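Local coordinates for protein putative TetR transcriptional regulator (Rhodococcus sp., PDB 2I10) that probably binds DNA through a helix-turn-helix domain and regulates transcription, as a member of the TetR family of repressor-like proteins, at residues S54-D57 with L58-T62; A179-E182 with E183-A187. All coordinates share one frame; numbering follows the deposited sequence. Where two conformers were deposited one is given.

Interaction 1. Residues S54-D57 with L58-T62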
loop_
_atom_site.group_PDB
_atom_site.type_symbol
_atom_site.label_atom_id
_atom_site.label_comp_id
_atom_site.label_asym_id
_atom_site.label_seq_id
_atom_site.Cartn_x
_atom_site.Cartn_y
_atom_site.Cartn_z
ATOM N N SER B 54 -13.994 -14.758 22.937
ATOM C CA SER B 54 -13.068 -14.142 23.854
ATOM C C SER B 54 -12.357 -12.966 23.195
ATOM O O SER B 54 -12.448 -12.776 21.971
ATOM C CB SER B 54 -12.064 -15.172 24.393
ATOM O OG SER B 54 -11.119 -15.529 23.369
ATOM N N LYS B 55 -11.661 -12.163 23.996
ATOM C CA LYS B 55 -10.849 -11.079 23.453
ATOM C C LYS B 55 -9.867 -11.618 22.402
ATOM O O LYS B 55 -9.651 -11.008 21.348
ATOM C CB LYS B 55 -10.057 -10.404 24.580
ATOM C CG LYS B 55 -9.209 -9.239 24.014
ATOM C CD LYS B 55 -8.535 -8.397 25.058
ATOM C CE LYS B 55 -7.377 -9.084 25.671
ATOM N NZ LYS B 55 -6.452 -8.074 26.276
ATOM N N ARG B 56 -9.299 -12.790 22.683
ATOM C CA ARG B 56 -8.370 -13.442 21.765
ATOM C C ARG B 56 -9.067 -13.817 20.474
ATOM O O ARG B 56 -8.545 -13.580 19.396
ATOM C CB ARG B 56 -7.704 -14.668 22.391
ATOM C CG ARG B 56 -6.559 -15.258 21.525
ATOM C CD ARG B 56 -5.392 -14.233 21.406
ATOM N NE ARG B 56 -4.147 -14.790 20.876
ATOM C CZ ARG B 56 -3.282 -15.527 21.584
ATOM N NH1 ARG B 56 -2.174 -15.975 21.019
ATOM N NH2 ARG B 56 -3.517 -15.815 22.852
ATOM N N ASP B 57 -10.239 -14.425 20.564
ATOM C CA ASP B 57 -11.015 -14.760 19.344
ATOM C C ASP B 57 -11.226 -13.474 18.527
ATOM O O ASP B 57 -11.020 -13.474 17.335
ATOM C CB ASP B 57 -12.393 -15.336 19.676
ATOM C CG ASP B 57 -12.323 -16.687 20.358
ATOM O OD1 ASP B 57 -11.361 -17.427 20.147
ATOM O OD2 ASP B 57 -13.247 -17.013 21.109
ATOM N N LEU B 58 -11.667 -12.405 19.188
ATOM C CA LEU B 58 -11.958 -11.147 18.494
ATOM C C LEU B 58 -10.684 -10.568 17.832
ATOM O O LEU B 58 -10.714 -10.091 16.722
ATOM C CB LEU B 58 -12.596 -10.131 19.430
ATOM C CG LEU B 58 -12.705 -8.663 19.010
ATOM C CD1 LEU B 58 -13.459 -8.528 17.636
ATOM C CD2 LEU B 58 -13.401 -7.822 20.108
ATOM N N PHE B 59 -9.576 -10.631 18.530
ATOM C CA PHE B 59 -8.304 -10.130 17.984
ATOM C C PHE B 59 -7.863 -10.924 16.754
ATOM O O PHE B 59 -7.429 -10.335 15.759
ATOM C CB PHE B 59 -7.243 -10.107 19.099
ATOM C CG PHE B 59 -5.861 -9.682 18.639
ATOM C CD1 PHE B 59 -5.563 -8.319 18.414
ATOM C CD2 PHE B 59 -4.842 -10.627 18.470
ATOM C CE1 PHE B 59 -4.292 -7.911 18.021
ATOM C CE2 PHE B 59 -3.548 -10.219 18.080
ATOM C CZ PHE B 59 -3.277 -8.864 17.846
ATOM N N GLU B 60 -7.998 -12.252 16.792
ATOM C CA GLU B 60 -7.634 -13.083 15.638
ATOM C C GLU B 60 -8.564 -12.813 14.454
ATOM O O GLU B 60 -8.120 -12.839 13.320
ATOM C CB GLU B 60 -7.651 -14.593 15.993
ATOM C CG GLU B 60 -6.739 -15.012 17.211
ATOM C CD GLU B 60 -5.234 -14.863 16.964
ATOM O OE1 GLU B 60 -4.839 -14.762 15.796
ATOM O OE2 GLU B 60 -4.434 -14.888 17.938
ATOM N N LYS B 61 -9.845 -12.536 14.713
ATOM C CA LYS B 61 -10.803 -12.196 13.624
ATOM C C LYS B 61 -10.443 -10.838 12.979
ATOM O O LYS B 61 -10.608 -10.636 11.772
ATOM C CB LYS B 61 -12.269 -12.125 14.142
ATOM C CG LYS B 61 -12.882 -13.432 14.672
ATOM C CD LYS B 61 -14.217 -13.160 15.533
ATOM C CE LYS B 61 -14.591 -14.281 16.509
ATOM N NZ LYS B 61 -14.688 -15.658 15.864
ATOM N N THR B 62 -9.990 -9.910 13.811
ATOM C CA THR B 62 -9.592 -8.580 13.352
ATOM C C THR B 62 -8.350 -8.739 12.420
ATOM O O THR B 62 -8.314 -8.149 11.351
ATOM C CB THR B 62 -9.319 -7.624 14.542
ATOM O OG1 THR B 62 -10.537 -7.419 15.270
ATOM C CG2 THR B 62 -8.890 -6.253 14.061
HETATM O O HOH W 1 -1.771 -14.562 18.170
#

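Interaction 2. Residues A179-E182 with E183-A187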
loop_
_atom_site.group_PDB
_atom_site.type_symbol
_atom_site.label_atom_id
_atom_site.label_comp_id
_atom_site.label_asym_id
_atom_site.label_seq_id
_atom_site.Cartn_x
_atom_site.Cartn_y
_atom_site.Cartn_z
ATOM N N ALA B 179 -10.926 0.527 -6.039
ATOM C CA ALA B 179 -10.821 -0.120 -7.334
ATOM C C ALA B 179 -11.881 -1.223 -7.461
ATOM O O ALA B 179 -12.116 -1.969 -6.494
ATOM C CB ALA B 179 -9.388 -0.697 -7.533
ATOM N N PRO B 180 -12.529 -1.328 -8.643
ATOM C CA PRO B 180 -13.520 -2.388 -8.857
ATOM C C PRO B 180 -12.879 -3.758 -8.680
ATOM O O PRO B 180 -11.696 -3.949 -9.028
ATOM C CB PRO B 180 -13.953 -2.202 -10.324
ATOM C CG PRO B 180 -13.578 -0.841 -10.685
ATOM C CD PRO B 180 -12.384 -0.469 -9.834
ATOM N N ARG B 181 -13.648 -4.697 -8.136
ATOM C CA ARG B 181 -13.103 -6.018 -7.813
ATOM C C ARG B 181 -12.680 -6.852 -9.036
ATOM O O ARG B 181 -11.626 -7.487 -8.994
ATOM C CB ARG B 181 -14.035 -6.764 -6.825
ATOM C CG ARG B 181 -14.500 -8.191 -7.190
ATOM C CD ARG B 181 -13.731 -9.295 -6.455
ATOM N NE ARG B 181 -13.889 -9.237 -4.993
ATOM C CZ ARG B 181 -14.582 -10.098 -4.244
ATOM N NH1 ARG B 181 -15.224 -11.132 -4.797
ATOM N NH2 ARG B 181 -14.623 -9.928 -2.924
ATOM N N GLU B 182 -13.456 -6.853 -10.123
ATOM C CA GLU B 182 -13.094 -7.620 -11.324
ATOM C C GLU B 182 -11.800 -7.075 -11.951
ATOM O O GLU B 182 -10.932 -7.831 -12.439
ATOM C CB GLU B 182 -14.252 -7.646 -12.339
ATOM C CG GLU B 182 -15.564 -8.254 -11.786
ATOM C CD GLU B 182 -16.694 -8.370 -12.814
ATOM O OE1 GLU B 182 -16.419 -8.416 -14.038
ATOM O OE2 GLU B 182 -17.872 -8.426 -12.387
ATOM N N GLU B 183 -11.676 -5.756 -11.933
ATOM C CA GLU B 183 -10.469 -5.105 -12.405
ATOM C C GLU B 183 -9.247 -5.445 -11.523
ATOM O O GLU B 183 -8.137 -5.677 -12.037
ATOM C CB GLU B 183 -10.705 -3.611 -12.414
ATOM C CG GLU B 183 -9.595 -2.800 -12.988
ATOM C CD GLU B 183 -10.024 -1.373 -13.242
ATOM O OE1 GLU B 183 -11.107 -1.176 -13.809
ATOM O OE2 GLU B 183 -9.265 -0.455 -12.891
ATOM N N LEU B 184 -9.429 -5.448 -10.206
ATOM C CA LEU B 184 -8.318 -5.754 -9.298
ATOM C C LEU B 184 -7.886 -7.221 -9.406
ATOM O O LEU B 184 -6.692 -7.543 -9.331
ATOM C CB LEU B 184 -8.652 -5.371 -7.840
ATOM C CG LEU B 184 -7.443 -4.947 -7.009
ATOM C CD1 LEU B 184 -6.622 -3.857 -7.708
ATOM C CD2 LEU B 184 -7.833 -4.510 -5.602
ATOM N N THR B 185 -8.864 -8.102 -9.595
ATOM C CA THR B 185 -8.603 -9.515 -9.810
ATOM C C THR B 185 -7.810 -9.714 -11.106
ATOM O O THR B 185 -6.848 -10.494 -11.114
ATOM C CB THR B 185 -9.938 -10.310 -9.838
ATOM O OG1 THR B 185 -10.505 -10.298 -8.519
ATOM C CG2 THR B 185 -9.716 -11.752 -10.301
ATOM N N ALA B 186 -8.202 -9.007 -12.184
ATOM C CA ALA B 186 -7.432 -9.035 -13.429
ATOM C C ALA B 186 -6.002 -8.529 -13.185
ATOM O O ALA B 186 -5.047 -9.149 -13.630
ATOM C CB ALA B 186 -8.139 -8.253 -14.563
ATOM N N ALA B 187 -5.843 -7.464 -12.414
ATOM C CA ALA B 187 -4.523 -6.973 -12.053
ATOM C C ALA B 187 -3.666 -7.998 -11.281
ATOM O O ALA B 187 -2.447 -8.085 -11.525
ATOM C CB ALA B 187 -4.626 -5.673 -11.261
#

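Interaction 1. Residues S54-D57 with L58-T62
R56 and E60 reach each other through one bend apiece: R56 leaves the helix with CG opposite the backbone N (chi1 -171°) and turns at chi2, while E60 keeps CG beside its own N and folds back at chi2 (-67°). The pair spans the first turn of helix 55-66, which follows the predicted helix-turn-helix of this TetR-type domain and begins with a capping box. Between the two side chains, R56 NE donates to E60 OE2 at 3.0 Å, a salt bridge received on the anti lone pair, the side away from OE1. The bond is somewhat bent, and the carboxylate stands 36° from the guanidinium plane. A water lying in that plane accepts from R56 NH1 and donates to E60 OE2 at 2.7 Å, closing a small ring that has the salt bridge as one side; the other oxygen, E60 OE1, makes a second salt bridge, to R70. Closer to the backbone, the methylene E60 CG rests 3.2 Å from R56 O.

The capping box holds the helix start with two reciprocal bonds. D57 N points to S54 OG at 3.1 Å, nearly straight, and S54 N gives its hydrogen to D57 OD2, which it meets from above the carboxylate plane. The backbone then settles into regular i to i+4 bonds, from L58 N to S54 O through K61 N to D57 O. K61 lays its aliphatic chain over the last of these carbonyls, CE 4.0 Å from D57 CB. On the inner side, L58 packs on helices 15-27, 34-41 and 45-52, F59 meets the rings of F24 and Y29, and K55 ties its NZ to the T32 and Y29 carbonyls. One turn on, L58 O accepts from T62 N and T62 OG1, which approach from opposite faces of the carbonyl plane, each at 3.0 Å.

Interaction 2. Residues A179-E182 with E183-A187
P180 and E183 run alongside each other at the start of helix 181-192, the proline ring flanking the glutamate chain. This is the N-terminal turn of a helix in the TetR-type C-terminal domain, set at the subunit interface. P180 CB is 4.1 Å from E183 CB, and farther out P180 CG stands 4.0 Å from E183 OE1. With CG opposite its backbone N (chi1 -175°) and the rest extended, E183 carries its carboxylate past the ring to R162 of the second subunit, which forms a salt bridge with OE2. P180 is the N-cap residue, and its carbonyl starts the helical bonding by accepting from L184 N at 3.0 Å, in the carbonyl plane.

R181 and T185 meet at an angle instead. The arginine chain, bent at chi2 and chi3, brings CD to 4.0 Å from T185 OG1, and R181 NE hydrogen-bonds to T99. R181 O takes the hydrogen of T185 N at 2.9 Å; T185 OG1 lies 3.1 Å from the same oxygen.

A179 and L184 add an apolar touch, CB to CD1 at 4.2 Å. L184 fits against L171, E174 and A175 of helix 157-177 and, with T185, against V95 of helix 83-98. The helix start thus packs on these two helices of its own chain and on T158, A159 and R162 of the second subunit, A179 also touching that R162.

Both interactions are first turns of helices, partly buried, but they lie on opposite sides of the chain's centre, with their own centres about 30 Å apart. Interaction 1 belongs to the probable DNA-binding domain; its capping is done by side chains, its exposed flank carries a salt bridge within one helix, and its buried face packs wholly within its own chain. Interaction 2 belongs to the C-terminal domain and begins with a proline; its glutamate is paired across the subunit boundary with R162, a residue that is also among those lining the p-nitrophenol pocket in this crystal structure. R56, E60 and K55 of 54-62 find partners within their own chain, whereas E183 in 179-187 joins two subunits.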